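Local coordinates for putative agmatinase (Clostridium difficile, PDB 3LHL), which probably hydrolyses agmatine to putrescine and urea at a manganese centre, as a member of the agmatinase subfamily of the arginase family, at residues 112-118 / 192-198; 200-204 / 246-250; 205-210 / 221-227; 233-237 / 273-277. All coordinates share one frame. Residue numbers count along the deposited sequence, not the author numbering.

Contact 1. Residues 112-118 / 192-198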
# COMPACT_ATOMS: atom_id res chain seq x y z
N TYR A 112 -0.86 9.43 -15.21
CA TYR A 112 -1.41 8.21 -15.78
C TYR A 112 -2.93 8.17 -15.62
O TYR A 112 -3.47 7.49 -14.75
CB TYR A 112 -0.79 7.00 -15.08
CG TYR A 112 0.71 6.89 -15.27
CD1 TYR A 112 1.24 6.42 -16.47
CD2 TYR A 112 1.59 7.22 -14.25
CE1 TYR A 112 2.62 6.27 -16.65
CE2 TYR A 112 2.97 7.08 -14.41
CZ TYR A 112 3.48 6.60 -15.61
OH TYR A 112 4.84 6.41 -15.78
N ASN A 113 -3.62 8.92 -16.48
CA ASN A 113 -5.08 9.00 -16.43
C ASN A 113 -5.75 7.63 -16.51
O ASN A 113 -6.75 7.38 -15.84
CB ASN A 113 -5.60 9.88 -17.57
CG ASN A 113 -7.05 10.28 -17.38
OD1 ASN A 113 -7.85 10.26 -18.32
ND2 ASN A 113 -7.40 10.66 -16.16
N ASP A 114 -5.20 6.75 -17.35
CA ASP A 114 -5.76 5.41 -17.50
C ASP A 114 -5.01 4.42 -16.63
O ASP A 114 -4.26 3.58 -17.12
CB ASP A 114 -5.68 4.98 -18.97
CG ASP A 114 -6.12 3.54 -19.18
OD1 ASP A 114 -7.23 3.19 -18.72
OD2 ASP A 114 -5.35 2.77 -19.79
N ILE A 115 -5.21 4.51 -15.32
CA ILE A 115 -4.51 3.63 -14.40
C ILE A 115 -5.44 2.70 -13.64
O ILE A 115 -6.61 3.02 -13.42
CB ILE A 115 -3.66 4.46 -13.40
CG1 ILE A 115 -2.82 3.53 -12.53
CG2 ILE A 115 -4.58 5.32 -12.54
CD1 ILE A 115 -1.85 4.26 -11.62
N TYR A 116 -4.92 1.55 -13.24
CA TYR A 116 -5.68 0.56 -12.49
C TYR A 116 -5.15 0.50 -11.06
O TYR A 116 -3.97 0.73 -10.82
CB TYR A 116 -5.58 -0.81 -13.16
CG TYR A 116 -6.22 -0.83 -14.52
CD1 TYR A 116 -7.58 -1.10 -14.67
CD2 TYR A 116 -5.49 -0.52 -15.67
CE1 TYR A 116 -8.20 -1.06 -15.91
CE2 TYR A 116 -6.10 -0.47 -16.92
CZ TYR A 116 -7.46 -0.74 -17.04
OH TYR A 116 -8.07 -0.67 -18.27
N VAL A 117 -6.03 0.18 -10.12
CA VAL A 117 -5.66 0.11 -8.72
C VAL A 117 -5.77 -1.31 -8.14
O VAL A 117 -6.82 -1.94 -8.23
CB VAL A 117 -6.55 1.04 -7.86
CG1 VAL A 117 -6.17 0.92 -6.39
CG2 VAL A 117 -6.43 2.47 -8.34
N ILE A 118 -4.67 -1.80 -7.57
CA ILE A 118 -4.67 -3.11 -6.94
C ILE A 118 -4.67 -2.81 -5.44
O ILE A 118 -3.78 -2.14 -4.93
CB ILE A 118 -3.44 -3.94 -7.37
CG1 ILE A 118 -3.61 -4.36 -8.84
CG2 ILE A 118 -3.29 -5.18 -6.47
CD1 ILE A 118 -2.49 -5.25 -9.39
N LEU A 192 -4.65 -7.78 -16.54
CA LEU A 192 -4.19 -6.40 -16.57
C LEU A 192 -2.87 -6.31 -17.31
O LEU A 192 -2.09 -5.38 -17.10
CB LEU A 192 -4.02 -5.87 -15.15
CG LEU A 192 -5.22 -5.28 -14.42
CD1 LEU A 192 -6.44 -6.16 -14.60
CD2 LEU A 192 -4.88 -5.12 -12.95
N ASN A 193 -2.62 -7.28 -18.18
CA ASN A 193 -1.39 -7.34 -18.96
C ASN A 193 -1.11 -6.02 -19.68
O ASN A 193 -1.95 -5.52 -20.42
CB ASN A 193 -1.49 -8.47 -19.99
CG ASN A 193 -0.19 -8.68 -20.75
OD1 ASN A 193 0.21 -7.84 -21.56
ND2 ASN A 193 0.47 -9.80 -20.49
N GLY A 194 0.08 -5.48 -19.44
CA GLY A 194 0.49 -4.23 -20.07
C GLY A 194 -0.15 -2.96 -19.56
O GLY A 194 0.03 -1.90 -20.14
N LYS A 195 -0.90 -3.05 -18.46
CA LYS A 195 -1.56 -1.87 -17.91
C LYS A 195 -0.76 -1.20 -16.80
O LYS A 195 0.15 -1.79 -16.22
CB LYS A 195 -2.95 -2.24 -17.40
CG LYS A 195 -3.91 -2.65 -18.52
CD LYS A 195 -4.02 -1.55 -19.57
CE LYS A 195 -4.85 -1.98 -20.77
NZ LYS A 195 -6.25 -2.30 -20.38
N ASN A 196 -1.10 0.06 -16.53
CA ASN A 196 -0.44 0.84 -15.49
C ASN A 196 -1.19 0.65 -14.18
O ASN A 196 -2.41 0.82 -14.11
CB ASN A 196 -0.41 2.31 -15.89
CG ASN A 196 0.39 2.55 -17.15
OD1 ASN A 196 -0.03 3.29 -18.04
ND2 ASN A 196 1.57 1.94 -17.22
N ILE A 197 -0.45 0.31 -13.14
CA ILE A 197 -1.05 0.03 -11.85
C ILE A 197 -0.53 0.83 -10.66
O ILE A 197 0.66 1.18 -10.59
CB ILE A 197 -0.87 -1.50 -11.52
CG1 ILE A 197 -1.91 -2.34 -12.26
CG2 ILE A 197 -0.96 -1.75 -10.02
CD1 ILE A 197 -1.72 -2.40 -13.77
N TYR A 198 -1.43 1.15 -9.75
CA TYR A 198 -1.05 1.81 -8.51
C TYR A 198 -1.34 0.71 -7.49
O TYR A 198 -2.48 0.29 -7.33
CB TYR A 198 -1.90 3.02 -8.17
CG TYR A 198 -1.39 3.69 -6.90
CD1 TYR A 198 -0.47 4.74 -6.97
CD2 TYR A 198 -1.74 3.20 -5.64
CE1 TYR A 198 0.09 5.28 -5.81
CE2 TYR A 198 -1.19 3.73 -4.48
CZ TYR A 198 -0.27 4.77 -4.57
OH TYR A 198 0.30 5.28 -3.42
O HOH W 1 -3.10 1.44 -17.70
O HOH W 2 -7.15 0.69 -20.34
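Tyr116, Asn196 and Tyr198 lose the most surface where the N-terminal ends of strands 115-120 and 196-202 lie side by side, running the same way. The backbone of Tyr116 sits between those of the other two: its N donates to Asn196 O (2.8 Å) and its O accepts from Tyr198 N (2.8 Å), after which Ile118 N reaches Tyr198 O (3.0 Å). This is the parallel pattern, with Ile197 CA 3.2 Å from Tyr116 O in a CA-H...O contact. Tyr116 and Ile197 share one face, CB to CG1 4.1 Å, with Leu192 CD2 4.4 Å from Tyr116 CB; on the other, Ile115 CD1 packs on Tyr198 CB at 3.7 Å, and Asn196, whose side chain also touches Val242 of strand 240-247, has its CB 4.3 Å from Ile115 CG1. The Tyr198 hydroxyl is hydrogen-bonded to Asp245. Water takes over at the open end: one molecule links Asp114 O to Asn196 N, another joins Asp114 OD2, Tyr116 OH and Lys195 NZ. Asp114 also salt-bridges Lys152. A type II turn, Leu192 to Lys195, leads from helix 185-191 into strand 196-202. The parallel pair, with helix 101-111 packed on its Ile115/Tyr198 face, belongs to the arginase alpha/beta fold.

Contact 2. Residues 200-204 / 246-250. With MN (manganese (II) ion), chain C; MN (manganese (II) ion), chain B.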
# COMPACT_ATOMS: atom_id res chain seq x y z
N THR A 200 -1.61 -0.49 -3.74
CA THR A 200 -1.74 -0.06 -2.36
C THR A 200 -1.99 -1.28 -1.48
O THR A 200 -3.00 -1.97 -1.62
CB THR A 200 -2.90 0.97 -2.18
OG1 THR A 200 -3.01 1.31 -0.79
CG2 THR A 200 -4.22 0.39 -2.68
N ILE A 201 -1.06 -1.53 -0.57
CA ILE A 201 -1.16 -2.67 0.33
C ILE A 201 -1.36 -2.29 1.79
O ILE A 201 -0.45 -1.76 2.44
CB ILE A 201 0.12 -3.55 0.22
CG1 ILE A 201 0.15 -4.24 -1.14
CG2 ILE A 201 0.15 -4.57 1.37
CD1 ILE A 201 1.39 -5.09 -1.35
N ASP A 202 -2.56 -2.55 2.30
CA ASP A 202 -2.85 -2.30 3.71
C ASP A 202 -2.33 -3.59 4.36
O ASP A 202 -2.87 -4.67 4.10
CB ASP A 202 -4.35 -2.17 3.95
CG ASP A 202 -4.67 -1.91 5.41
OD1 ASP A 202 -4.04 -2.55 6.27
OD2 ASP A 202 -5.56 -1.09 5.68
N LEU A 203 -1.29 -3.49 5.18
CA LEU A 203 -0.71 -4.67 5.80
C LEU A 203 -1.66 -5.51 6.66
O LEU A 203 -1.36 -6.67 6.94
CB LEU A 203 0.53 -4.28 6.61
CG LEU A 203 1.67 -3.68 5.77
CD1 LEU A 203 2.76 -3.13 6.67
CD2 LEU A 203 2.23 -4.75 4.82
N ASP A 204 -2.79 -4.95 7.09
CA ASP A 204 -3.71 -5.76 7.89
C ASP A 204 -4.42 -6.80 7.03
O ASP A 204 -5.33 -7.48 7.50
CB ASP A 204 -4.73 -4.92 8.66
CG ASP A 204 -5.71 -4.18 7.77
OD1 ASP A 204 -5.99 -4.64 6.65
OD2 ASP A 204 -6.21 -3.13 8.22
N ILE A 246 2.72 0.72 1.24
CA ILE A 246 2.32 -0.28 2.22
C ILE A 246 1.91 0.58 3.41
O ILE A 246 2.57 1.57 3.73
CB ILE A 246 3.48 -1.23 2.62
CG1 ILE A 246 4.66 -0.43 3.19
CG2 ILE A 246 3.92 -2.07 1.42
CD1 ILE A 246 5.83 -1.31 3.65
N VAL A 247 0.81 0.23 4.06
CA VAL A 247 0.33 1.06 5.15
C VAL A 247 -0.27 0.30 6.32
O VAL A 247 -0.45 -0.91 6.25
CB VAL A 247 -0.75 2.06 4.63
CG1 VAL A 247 -0.16 2.97 3.55
CG2 VAL A 247 -1.93 1.28 4.06
N GLU A 248 -0.57 1.04 7.38
CA GLU A 248 -1.20 0.53 8.58
C GLU A 248 -0.35 -0.29 9.56
O GLU A 248 -0.89 -0.94 10.46
CB GLU A 248 -2.49 -0.22 8.21
CG GLU A 248 -3.57 0.68 7.60
CD GLU A 248 -4.01 1.83 8.52
OE1 GLU A 248 -3.29 2.12 9.51
OE2 GLU A 248 -5.07 2.46 8.26
N LEU A 249 0.96 -0.28 9.37
CA LEU A 249 1.83 -0.97 10.32
C LEU A 249 1.83 -0.06 11.55
O LEU A 249 2.20 1.11 11.45
CB LEU A 249 3.27 -1.09 9.81
CG LEU A 249 4.27 -1.37 10.96
CD1 LEU A 249 4.12 -2.82 11.44
CD2 LEU A 249 5.69 -1.12 10.49
N SER A 250 1.39 -0.59 12.68
CA SER A 250 1.35 0.16 13.93
C SER A 250 2.13 -0.72 14.90
O SER A 250 1.57 -1.56 15.59
CB SER A 250 -0.09 0.34 14.39
OG SER A 250 -0.16 1.33 15.39
MN MN C . -7.33 -2.26 6.75
MN MN B . -7.07 0.08 4.55
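This is a parallel strand pair in the central sheet of the arginase fold, at the C-terminal ends of two inner strands, 196-202 and 240-247, where the manganese site begins. The pairing is short: Val247 N donates to Ile201 O (2.9 Å), and Leu203 N, just past its strand, to Val247 O (2.9 Å). Ile201 and Ile246 share one face, CB to CG2 4.3 Å, under Leu270 of helix 258-278. Leu203 buries the most surface, its CD2 lying 4.3 Å from Ile246 CB and its CD1 3.8 Å from Leu249 CB, so apolar contact adds to the Leu203 N to Val247 O bond. On the other face Val247 CG2 lies 3.7 Å from Asp202 CA. Here Asp202 and Asp204 form the Asp-x-Asp pair that carries metal ligands from the strand end. His98, Asp121 and Asp125 complete one ion's protein ligands, Asp121 and His123 the other's. Glu248 is seen as a ligand of a third manganese in a structure of this protein, an ion not bound to this chain in the model; its CG is 3.3 Å from Asp202 OD2. The geometry fits an Asx turn, Asp204 N to Asp202 OD1 at 2.8 Å, though OD1 is less surely placed. Asp202 OD2 bridges both ions, 2.2 Å from the chain B manganese and 2.4 Å from that of chain C, while Asp204 OD2 binds the latter at 2.0 Å.

Contact 3. Residues 205-210 / 221-227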
# COMPACT_ATOMS: atom_id res chain seq x y z
N VAL A 205 -4.02 -6.91 5.76
CA VAL A 205 -4.62 -7.92 4.90
C VAL A 205 -4.15 -9.26 5.47
O VAL A 205 -4.81 -10.29 5.31
CB VAL A 205 -4.15 -7.78 3.42
CG1 VAL A 205 -2.66 -8.11 3.30
CG2 VAL A 205 -4.98 -8.70 2.54
N LEU A 206 -3.00 -9.22 6.13
CA LEU A 206 -2.43 -10.41 6.75
C LEU A 206 -3.29 -10.73 7.97
O LEU A 206 -3.89 -9.84 8.57
CB LEU A 206 -0.99 -10.15 7.19
CG LEU A 206 0.02 -9.96 6.06
CD1 LEU A 206 1.28 -9.29 6.58
CD2 LEU A 206 0.34 -11.32 5.44
N ASP A 207 -3.37 -12.01 8.33
CA ASP A 207 -4.17 -12.41 9.48
C ASP A 207 -3.76 -11.64 10.73
O ASP A 207 -2.59 -11.31 10.92
CB ASP A 207 -4.02 -13.91 9.76
CG ASP A 207 -4.86 -14.35 10.94
OD1 ASP A 207 -6.10 -14.22 10.85
OD2 ASP A 207 -4.29 -14.81 11.95
N ALA A 208 -4.73 -11.36 11.59
CA ALA A 208 -4.49 -10.62 12.82
C ALA A 208 -3.45 -11.25 13.74
O ALA A 208 -2.66 -10.54 14.35
CB ALA A 208 -5.81 -10.43 13.57
N SER A 209 -3.44 -12.58 13.83
CA SER A 209 -2.48 -13.26 14.71
C SER A 209 -1.08 -13.29 14.11
O SER A 209 -0.10 -13.57 14.81
CB SER A 209 -2.94 -14.69 15.00
OG SER A 209 -4.18 -14.68 15.70
N VAL A 210 -0.99 -13.03 12.82
CA VAL A 210 0.29 -13.01 12.12
C VAL A 210 0.85 -11.59 12.16
O VAL A 210 2.04 -11.40 12.42
CB VAL A 210 0.11 -13.44 10.65
CG1 VAL A 210 1.41 -13.20 9.87
CG2 VAL A 210 -0.31 -14.91 10.58
N GLY A 221 -7.30 -13.83 8.04
CA GLY A 221 -6.52 -13.40 6.90
C GLY A 221 -5.50 -14.44 6.47
O GLY A 221 -5.45 -15.53 7.04
N VAL A 222 -4.69 -14.11 5.47
CA VAL A 222 -3.66 -15.03 4.99
C VAL A 222 -2.38 -14.90 5.81
O VAL A 222 -2.13 -13.86 6.43
CB VAL A 222 -3.30 -14.76 3.51
CG1 VAL A 222 -4.41 -15.26 2.60
CG2 VAL A 222 -3.06 -13.27 3.30
N ASN A 223 -1.58 -15.96 5.84
CA ASN A 223 -0.32 -15.91 6.57
C ASN A 223 0.72 -15.35 5.61
O ASN A 223 0.39 -15.01 4.48
CB ASN A 223 0.10 -17.31 7.05
CG ASN A 223 0.15 -18.33 5.93
OD1 ASN A 223 0.58 -18.03 4.81
ND2 ASN A 223 -0.28 -19.55 6.23
N TYR A 224 1.97 -15.26 6.05
CA TYR A 224 3.01 -14.70 5.19
C TYR A 224 3.39 -15.58 4.00
O TYR A 224 3.67 -15.07 2.91
CB TYR A 224 4.28 -14.38 5.98
CG TYR A 224 5.27 -13.62 5.13
CD1 TYR A 224 5.17 -12.24 4.98
CD2 TYR A 224 6.25 -14.29 4.40
CE1 TYR A 224 6.00 -11.55 4.11
CE2 TYR A 224 7.09 -13.61 3.52
CZ TYR A 224 6.96 -12.24 3.38
OH TYR A 224 7.76 -11.55 2.50
N ARG A 225 3.43 -16.89 4.20
CA ARG A 225 3.82 -17.80 3.13
C ARG A 225 2.85 -17.69 1.95
O ARG A 225 3.25 -17.72 0.79
CB ARG A 225 3.86 -19.24 3.63
CG ARG A 225 5.01 -20.05 3.05
CD ARG A 225 4.82 -21.54 3.28
NE ARG A 225 4.43 -21.81 4.66
CZ ARG A 225 4.10 -23.01 5.12
NH1 ARG A 225 4.11 -24.06 4.30
NH2 ARG A 225 3.75 -23.16 6.38
N GLU A 226 1.56 -17.56 2.26
CA GLU A 226 0.54 -17.43 1.23
C GLU A 226 0.66 -16.06 0.56
O GLU A 226 0.61 -15.94 -0.66
CB GLU A 226 -0.85 -17.58 1.84
CG GLU A 226 -1.11 -18.93 2.48
CD GLU A 226 -2.37 -18.96 3.33
OE1 GLU A 226 -2.45 -18.18 4.31
OE2 GLU A 226 -3.29 -19.75 3.02
N PHE A 227 0.83 -15.02 1.38
CA PHE A 227 0.93 -13.67 0.85
C PHE A 227 2.10 -13.42 -0.10
O PHE A 227 1.93 -12.79 -1.15
CB PHE A 227 1.00 -12.64 1.99
CG PHE A 227 0.92 -11.22 1.51
CD1 PHE A 227 -0.31 -10.67 1.12
CD2 PHE A 227 2.06 -10.43 1.42
CE1 PHE A 227 -0.39 -9.37 0.63
CE2 PHE A 227 1.99 -9.12 0.94
CZ PHE A 227 0.76 -8.59 0.54
O HOH W 3 -5.91 -12.00 3.49
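Leu206 is the main bump: its CD2 enters a hollow at the start of helix 224-227, 3.8 Å from Phe227 CB, 3.8 Å from Asn223 O and 4.5 Å from Val222 CG2. Val205 fills the space beside it, CG1 to Phe227 CE1 3.7 Å. Farther out, Val210 CG2 rests 4.1 Å from Asn223 CA. Where the two backbones come closest, with Asp207 CA and Gly221 CA 3.6 Å apart, there is no room for a side chain: a beta carbon on Gly221 would run into Asp207 N and Val205 O. Two hydrogen bonds close the gap, Asp207 N to Val222 O (2.9 Å) and Gly221 N to Asp207 OD1 (3.1 Å). A water fills a notch between Val205 O and Val222 N. Asp207 OD2 also takes Ser209 N at 3.0 Å, an Asx turn, after which Val210 comes back toward Asn223. Asn223 OD1 accepts from Glu226 N and Glu226 OE1 from Asn223 N, each 2.8 Å. This capping box starts the helix, and the contact closes the loop that follows the metal-binding Asp204, just beyond the C-terminal end of strand 196-202, and leads into helix 224-227 in the arginase alpha/beta fold.

Contact 4. Residues 233-237 / 273-277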
# COMPACT_ATOMS: atom_id res chain seq x y z
N ILE A 233 3.94 -13.63 -8.50
CA ILE A 233 2.94 -13.36 -9.53
C ILE A 233 3.20 -12.03 -10.23
O ILE A 233 3.06 -11.92 -11.45
CB ILE A 233 1.53 -13.36 -8.91
CG1 ILE A 233 1.20 -14.77 -8.42
CG2 ILE A 233 0.51 -12.84 -9.91
CD1 ILE A 233 -0.02 -14.85 -7.53
N ILE A 234 3.57 -11.01 -9.46
CA ILE A 234 3.86 -9.72 -10.04
C ILE A 234 5.16 -9.80 -10.84
O ILE A 234 5.25 -9.27 -11.94
CB ILE A 234 3.99 -8.63 -8.95
CG1 ILE A 234 2.60 -8.26 -8.43
CG2 ILE A 234 4.71 -7.40 -9.51
CD1 ILE A 234 2.61 -7.25 -7.32
N LYS A 235 6.16 -10.48 -10.28
CA LYS A 235 7.44 -10.62 -10.96
C LYS A 235 7.31 -11.29 -12.32
O LYS A 235 7.98 -10.89 -13.27
CB LYS A 235 8.42 -11.43 -10.10
CG LYS A 235 9.72 -11.76 -10.82
CD LYS A 235 10.70 -12.47 -9.91
CE LYS A 235 12.00 -12.82 -10.63
NZ LYS A 235 11.80 -13.84 -11.71
N ASN A 236 6.46 -12.31 -12.42
CA ASN A 236 6.29 -13.03 -13.68
C ASN A 236 5.22 -12.42 -14.59
O ASN A 236 4.99 -12.92 -15.69
CB ASN A 236 5.93 -14.50 -13.42
CG ASN A 236 7.02 -15.25 -12.66
OD1 ASN A 236 8.21 -15.04 -12.90
ND2 ASN A 236 6.62 -16.14 -11.76
N SER A 237 4.58 -11.35 -14.15
CA SER A 237 3.53 -10.74 -14.97
C SER A 237 4.06 -9.60 -15.83
O SER A 237 5.26 -9.31 -15.84
CB SER A 237 2.42 -10.19 -14.08
OG SER A 237 2.80 -8.93 -13.53
N ILE A 273 10.93 -6.52 -6.79
CA ILE A 273 9.99 -6.73 -7.87
C ILE A 273 9.86 -5.54 -8.81
O ILE A 273 9.94 -5.68 -10.03
CB ILE A 273 8.60 -7.12 -7.29
CG1 ILE A 273 8.38 -8.61 -7.48
CG2 ILE A 273 7.48 -6.31 -7.93
CD1 ILE A 273 9.48 -9.45 -6.89
N ILE A 274 9.66 -4.35 -8.24
CA ILE A 274 9.51 -3.15 -9.05
C ILE A 274 10.83 -2.76 -9.71
O ILE A 274 10.87 -2.46 -10.90
CB ILE A 274 8.99 -1.97 -8.18
CG1 ILE A 274 7.64 -2.34 -7.55
CG2 ILE A 274 8.83 -0.71 -9.02
CD1 ILE A 274 7.15 -1.34 -6.54
N SER A 275 11.91 -2.78 -8.93
CA SER A 275 13.22 -2.42 -9.46
C SER A 275 13.64 -3.30 -10.63
O SER A 275 14.23 -2.81 -11.60
CB SER A 275 14.27 -2.51 -8.35
OG SER A 275 14.04 -1.54 -7.36
N ASP A 276 13.32 -4.59 -10.55
CA ASP A 276 13.68 -5.51 -11.61
C ASP A 276 12.95 -5.22 -12.91
O ASP A 276 13.53 -5.32 -13.99
CB ASP A 276 13.42 -6.96 -11.18
CG ASP A 276 13.94 -7.96 -12.19
OD1 ASP A 276 15.15 -7.95 -12.45
OD2 ASP A 276 13.13 -8.75 -12.73
N LYS A 277 11.67 -4.86 -12.80
CA LYS A 277 10.88 -4.56 -14.00
C LYS A 277 11.41 -3.32 -14.70
O LYS A 277 11.52 -3.30 -15.93
CB LYS A 277 9.41 -4.36 -13.64
CG LYS A 277 8.69 -5.64 -13.29
CD LYS A 277 7.18 -5.46 -13.34
CE LYS A 277 6.49 -6.78 -13.07
NZ LYS A 277 7.04 -7.84 -13.96
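Lys277 reaches from helix 258-278 to carbonyl groups where helix 229-235 runs out. Its NZ donates to Ser237 O at 3.0 Å and, weakly, to Lys235 O at 3.3 Å; Ile234 O is also close to NZ, at 3.1 Å. The ammonium group therefore sits among carbonyl oxygens of the last helical residues and of Ser237 just after them, a fitting place for a positive charge at the C-terminal end of a helix. Within the 233-237 segment, Ile234 O accepts from Ser237 N (3.1 Å) and Ser237 OG (2.9 Å), which folds the chain back as it leaves the helix. The aliphatic part of Lys277 lies against the same end, its CE 3.0 Å from Ile234 O and 4.0 Å from Ile234 CG2. Apolar packing follows one helical turn back along 258-278: Ile273 CG2 meets Ile234 CG2 at 3.4 Å, and Ile273 CG1 lies 3.8 Å from Lys235 CB, while the rest of the Lys235 chain leads away. The contact is distant from the manganese ions. Ile234 touches Ile241 of strand 240-247 and Phe185 of helix 185-191, and Ile274 packs on Ile241 and on Leu10 of strand 10-15, so both helices rest on the sheet next to each other.

Contacts 1 and 2 both use strand 196-202: contact 1 joins it to strand 115-120 near the N-terminal ends of the strands, with two bridging waters at its open end, and contact 2 to strand 240-247 at their C-terminal ends, where carboxylates meet metal. Contact 2 is the buried core contact; 1, 3 and 4 are partly buried and farther out. Contacts 1 and 2 touch through Ile118 O and Thr200 N, a probable hydrogen bond at 3.0 Å. Both segments of contact 3 lie between those of contact 2 in the chain, and Phe227 CZ packs on Ile201 CD1 at 4.0 Å. Contact 4 joins two helices that lie on the sheet, a lysine meeting helix-end carbonyls; contact 3 combines a backbone bond and an aspartate side-chain bond with a leucine in an apolar hollow.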